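Local coordinates for putative protein (Aquifex aeolicus, PDB 1T6T) that is of unknown function but carries a Toprim domain resembling that of RNase M5-like proteins, which suggests a role in nucleic acid processing, at residues Leu15-Val26 and Leu58-Phe69. Sequence-based numbering, arbitrary orientation.
Sequences LKKASREAVILV and LEGKWEKVILLF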
loop_
_atom_site.group_PDB
_atom_site.type_symbol
_atom_site.label_atom_id
_atom_site.label_comp_id
_atom_site.label_asym_id
_atom_site.label_seq_id
_atom_site.Cartn_x
_atom_site.Cartn_y
_atom_site.Cartn_z
ATOM N N LEU B 15 -23.776 0.448 1.328
ATOM C CA LEU B 15 -22.561 -0.346 1.421
ATOM C C LEU B 15 -22.693 -1.373 2.539
ATOM O O LEU B 15 -22.327 -2.533 2.362
ATOM C CB LEU B 15 -21.351 0.555 1.681
ATOM C CG LEU B 15 -19.993 -0.155 1.786
ATOM C CD1 LEU B 15 -19.720 -0.964 0.512
ATOM C CD2 LEU B 15 -18.896 0.883 2.017
ATOM N N LYS B 16 -23.227 -0.955 3.687
ATOM C CA LYS B 16 -23.385 -1.879 4.805
ATOM C C LYS B 16 -24.281 -3.045 4.409
ATOM O O LYS B 16 -23.979 -4.199 4.711
ATOM C CB LYS B 16 -23.977 -1.174 6.035
ATOM C CG LYS B 16 -24.007 -2.081 7.264
ATOM C CD LYS B 16 -24.439 -1.361 8.533
ATOM C CE LYS B 16 -25.927 -1.095 8.548
ATOM N NZ LYS B 16 -26.357 -0.551 9.867
ATOM N N LYS B 17 -25.381 -2.742 3.726
ATOM C CA LYS B 17 -26.303 -3.782 3.290
ATOM C C LYS B 17 -25.582 -4.738 2.347
ATOM O O LYS B 17 -25.689 -5.956 2.476
ATOM C CB LYS B 17 -27.503 -3.167 2.560
ATOM C CG LYS B 17 -28.313 -2.201 3.400
ATOM C CD LYS B 17 -29.544 -1.699 2.653
ATOM C CE LYS B 17 -30.282 -0.638 3.460
ATOM N NZ LYS B 17 -30.640 -1.125 4.822
ATOM N N ALA B 18 -24.839 -4.174 1.401
ATOM C CA ALA B 18 -24.106 -4.966 0.420
ATOM C C ALA B 18 -23.017 -5.824 1.055
ATOM O O ALA B 18 -22.688 -6.892 0.537
ATOM C CB ALA B 18 -23.494 -4.048 -0.633
ATOM N N SER B 19 -22.469 -5.359 2.175
ATOM C CA SER B 19 -21.401 -6.078 2.861
ATOM C C SER B 19 -21.835 -7.401 3.479
ATOM O O SER B 19 -21.003 -8.151 3.973
ATOM C CB SER B 19 -20.745 -5.193 3.933
ATOM O OG SER B 19 -21.565 -5.050 5.079
ATOM N N ARG B 20 -23.134 -7.686 3.478
ATOM C CA ARG B 20 -23.597 -8.963 4.010
ATOM C C ARG B 20 -23.573 -10.002 2.893
ATOM O O ARG B 20 -23.665 -11.205 3.151
ATOM C CB ARG B 20 -25.025 -8.865 4.555
ATOM C CG ARG B 20 -25.152 -8.264 5.949
ATOM C CD ARG B 20 -25.221 -6.757 5.902
ATOM N NE ARG B 20 -25.838 -6.206 7.108
ATOM C CZ ARG B 20 -25.194 -5.952 8.241
ATOM N NH1 ARG B 20 -23.894 -6.192 8.346
ATOM N NH2 ARG B 20 -25.855 -5.448 9.275
ATOM N N GLU B 21 -23.445 -9.531 1.653
ATOM C CA GLU B 21 -23.429 -10.411 0.485
ATOM C C GLU B 21 -22.087 -10.421 -0.246
ATOM O O GLU B 21 -21.834 -11.288 -1.083
ATOM C CB GLU B 21 -24.515 -9.980 -0.504
ATOM C CG GLU B 21 -25.896 -9.802 0.103
ATOM C CD GLU B 21 -26.475 -11.095 0.639
ATOM O OE1 GLU B 21 -26.564 -12.076 -0.133
ATOM O OE2 GLU B 21 -26.846 -11.128 1.833
ATOM N N ALA B 22 -21.234 -9.449 0.055
ATOM C CA ALA B 22 -19.933 -9.356 -0.597
ATOM C C ALA B 22 -18.885 -8.788 0.352
ATOM O O ALA B 22 -19.209 -8.016 1.251
ATOM C CB ALA B 22 -20.037 -8.478 -1.837
ATOM N N VAL B 23 -17.631 -9.174 0.142
ATOM C CA VAL B 23 -16.535 -8.695 0.971
ATOM C C VAL B 23 -15.982 -7.403 0.387
ATOM O O VAL B 23 -15.886 -7.244 -0.830
ATOM C CB VAL B 23 -15.382 -9.723 1.045
ATOM C CG1 VAL B 23 -14.271 -9.195 1.946
ATOM C CG2 VAL B 23 -15.893 -11.039 1.585
ATOM N N ILE B 24 -15.627 -6.478 1.266
ATOM C CA ILE B 24 -15.072 -5.199 0.853
ATOM C C ILE B 24 -13.557 -5.264 0.981
ATOM O O ILE B 24 -13.035 -5.747 1.990
ATOM C CB ILE B 24 -15.593 -4.059 1.758
ATOM C CG1 ILE B 24 -17.105 -3.905 1.569
ATOM C CG2 ILE B 24 -14.838 -2.761 1.456
ATOM C CD1 ILE B 24 -17.778 -3.035 2.615
ATOM N N LEU B 25 -12.857 -4.778 -0.038
ATOM C CA LEU B 25 -11.397 -4.762 -0.016
ATOM C C LEU B 25 -10.898 -3.324 0.027
ATOM O O LEU B 25 -11.309 -2.487 -0.781
ATOM C CB LEU B 25 -10.819 -5.449 -1.258
ATOM C CG LEU B 25 -11.176 -6.911 -1.526
ATOM C CD1 LEU B 25 -10.308 -7.427 -2.674
ATOM C CD2 LEU B 25 -10.946 -7.753 -0.282
ATOM N N VAL B 26 -10.025 -3.039 0.987
ATOM C CA VAL B 26 -9.441 -1.711 1.123
ATOM C C VAL B 26 -7.940 -1.888 1.235
ATOM O O VAL B 26 -7.444 -3.003 1.378
ATOM C CB VAL B 26 -9.971 -0.943 2.376
ATOM C CG1 VAL B 26 -11.479 -0.734 2.262
ATOM C CG2 VAL B 26 -9.618 -1.696 3.655
ATOM N N LEU B 58 -10.875 -15.782 0.345
ATOM C CA LEU B 58 -12.229 -15.732 -0.195
ATOM C C LEU B 58 -12.718 -16.998 -0.887
ATOM O O LEU B 58 -13.924 -17.239 -0.964
ATOM C CB LEU B 58 -12.343 -14.564 -1.177
ATOM C CG LEU B 58 -11.961 -13.179 -0.648
ATOM C CD1 LEU B 58 -12.007 -12.174 -1.788
ATOM C CD2 LEU B 58 -12.901 -12.771 0.475
ATOM N N GLU B 59 -11.786 -17.800 -1.388
ATOM C CA GLU B 59 -12.127 -19.023 -2.104
ATOM C C GLU B 59 -13.155 -19.888 -1.388
ATOM O O GLU B 59 -12.966 -20.268 -0.232
ATOM C CB GLU B 59 -10.872 -19.857 -2.361
ATOM C CG GLU B 59 -11.095 -20.963 -3.375
ATOM C CD GLU B 59 -9.910 -21.888 -3.507
ATOM O OE1 GLU B 59 -8.764 -21.437 -3.286
ATOM O OE2 GLU B 59 -10.129 -23.068 -3.847
ATOM N N GLY B 60 -14.240 -20.195 -2.091
ATOM C CA GLY B 60 -15.285 -21.033 -1.529
ATOM C C GLY B 60 -16.122 -20.407 -0.431
ATOM O O GLY B 60 -16.985 -21.071 0.148
ATOM N N LYS B 61 -15.882 -19.135 -0.136
ATOM C CA LYS B 61 -16.636 -18.454 0.911
ATOM C C LYS B 61 -17.439 -17.279 0.373
ATOM O O LYS B 61 -18.594 -17.079 0.751
ATOM C CB LYS B 61 -15.693 -17.969 2.013
ATOM C CG LYS B 61 -14.981 -19.088 2.745
ATOM C CD LYS B 61 -14.125 -18.543 3.875
ATOM C CE LYS B 61 -13.465 -19.665 4.654
ATOM N NZ LYS B 61 -12.694 -19.125 5.809
ATOM N N TRP B 62 -16.819 -16.494 -0.499
ATOM C CA TRP B 62 -17.488 -15.348 -1.087
ATOM C C TRP B 62 -17.316 -15.366 -2.597
ATOM O O TRP B 62 -16.251 -15.716 -3.103
ATOM C CB TRP B 62 -16.921 -14.055 -0.496
ATOM C CG TRP B 62 -17.074 -13.995 0.994
ATOM C CD1 TRP B 62 -16.214 -14.490 1.930
ATOM C CD2 TRP B 62 -18.187 -13.455 1.714
ATOM N NE1 TRP B 62 -16.722 -14.292 3.193
ATOM C CE2 TRP B 62 -17.932 -13.658 3.089
ATOM C CE3 TRP B 62 -19.375 -12.820 1.332
ATOM C CZ2 TRP B 62 -18.825 -13.248 4.087
ATOM C CZ3 TRP B 62 -20.264 -12.411 2.325
ATOM C CH2 TRP B 62 -19.980 -12.628 3.686
ATOM N N GLU B 63 -18.371 -15.004 -3.318
ATOM C CA GLU B 63 -18.311 -14.987 -4.772
ATOM C C GLU B 63 -18.140 -13.572 -5.302
ATOM O O GLU B 63 -17.684 -13.376 -6.425
ATOM C CB GLU B 63 -19.595 -15.579 -5.358
ATOM C CG GLU B 63 -19.874 -17.007 -4.939
ATOM C CD GLU B 63 -21.256 -17.471 -5.367
ATOM O OE1 GLU B 63 -21.576 -18.662 -5.168
ATOM O OE2 GLU B 63 -22.025 -16.639 -5.898
ATOM N N LYS B 64 -18.504 -12.590 -4.488
ATOM C CA LYS B 64 -18.433 -11.197 -4.898
ATOM C C LYS B 64 -17.538 -10.356 -3.997
ATOM O O LYS B 64 -17.502 -10.544 -2.779
ATOM C CB LYS B 64 -19.840 -10.602 -4.921
ATOM C CG LYS B 64 -19.961 -9.299 -5.691
ATOM C CD LYS B 64 -21.361 -8.693 -5.571
ATOM C CE LYS B 64 -22.457 -9.662 -6.000
ATOM N NZ LYS B 64 -22.635 -10.801 -5.048
ATOM N N VAL B 65 -16.816 -9.429 -4.615
ATOM C CA VAL B 65 -15.918 -8.547 -3.891
ATOM C C VAL B 65 -16.150 -7.090 -4.274
ATOM O O VAL B 65 -16.207 -6.745 -5.453
ATOM C CB VAL B 65 -14.441 -8.887 -4.181
ATOM C CG1 VAL B 65 -13.538 -7.893 -3.478
ATOM C CG2 VAL B 65 -14.129 -10.301 -3.727
ATOM N N ILE B 66 -16.288 -6.238 -3.266
ATOM C CA ILE B 66 -16.474 -4.815 -3.492
ATOM C C ILE B 66 -15.105 -4.144 -3.353
ATOM O O ILE B 66 -14.492 -4.194 -2.288
ATOM C CB ILE B 66 -17.444 -4.217 -2.454
ATOM C CG1 ILE B 66 -18.842 -4.824 -2.639
ATOM C CG2 ILE B 66 -17.482 -2.701 -2.594
ATOM C CD1 ILE B 66 -19.812 -4.482 -1.524
ATOM N N LEU B 67 -14.616 -3.536 -4.430
ATOM C CA LEU B 67 -13.318 -2.866 -4.386
ATOM C C LEU B 67 -13.490 -1.438 -3.890
ATOM O O LEU B 67 -14.269 -0.669 -4.454
ATOM C CB LEU B 67 -12.671 -2.852 -5.775
ATOM C CG LEU B 67 -12.392 -4.215 -6.405
ATOM C CD1 LEU B 67 -11.666 -4.015 -7.725
ATOM C CD2 LEU B 67 -11.554 -5.070 -5.455
ATOM N N LEU B 68 -12.780 -1.092 -2.822
ATOM C CA LEU B 68 -12.867 0.253 -2.261
ATOM C C LEU B 68 -11.509 0.867 -1.989
ATOM O O LEU B 68 -11.204 1.226 -0.857
ATOM C CB LEU B 68 -13.661 0.262 -0.956
ATOM C CG LEU B 68 -15.147 0.612 -0.977
ATOM C CD1 LEU B 68 -15.583 0.919 0.452
ATOM C CD2 LEU B 68 -15.403 1.821 -1.876
ATOM N N PHE B 69 -10.692 0.988 -3.025
ATOM C CA PHE B 69 -9.379 1.593 -2.868
ATOM C C PHE B 69 -9.507 3.093 -3.091
ATOM O O PHE B 69 -10.455 3.553 -3.731
ATOM C CB PHE B 69 -8.409 0.964 -3.860
ATOM C CG PHE B 69 -8.193 -0.493 -3.617
ATOM C CD1 PHE B 69 -7.470 -0.922 -2.508
ATOM C CD2 PHE B 69 -8.765 -1.443 -4.454
ATOM C CE1 PHE B 69 -7.326 -2.278 -2.234
ATOM C CE2 PHE B 69 -8.624 -2.803 -4.188
ATOM C CZ PHE B 69 -7.905 -3.221 -3.077
HETATM O O HOH W 1 -20.478 -13.230 -2.393
#
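V23, I24 and L25 pair with V65, I66 and L67 as neighbouring parallel strands, zipped by four backbone hydrogen bonds. V23 N gives to K64 O, I66 N to V23 O at 2.7 Å, L25 N to I66 O, and L68 N to L25 O, which carries the ladder one residue past the L25-L67 pair. The packing is tightest on the face bearing V23, L25, V65 and L67. There CG1 of V65, held anti to its own backbone N (chi1 176°), presses on L25 CG at only 3.2 Å, closer than ordinary van der Waals contact, the two side chains crossing at about a right angle. Beyond it L25 and L67 run side by side, and L86 of helix 73-88 packs on L25. On the face of I24 and I66, those two side chains also point the same way; I66 CD1 reaches A18 CB at 3.8 Å, while L15 CD2 meets L68 CD1 tip to tip at 3.7 Å, so helix 8-18 closes over this side. The end at the loops before the strands is partly exposed and water-bridged, though W62 and V23 still meet closely there. V23 CG2 sits over one face of the W62 five-membered ring, a CH-pi contact 3.3 Å from methyl to ring centroid and 13° off the normal, and the six-membered edge turns to the backbone of R20 and E21. A water bridges the two loops, donating to E21 O and accepting from E63 N, where K64 and E21 are at the surface, their opposite charges not in contact. Strands 23-26 and 64-67 are the central two of a four-stranded parallel sheet ordered 43-45, 23-26, 64-67, 92-94 between helices, the arrangement typical of a Toprim alpha/beta fold.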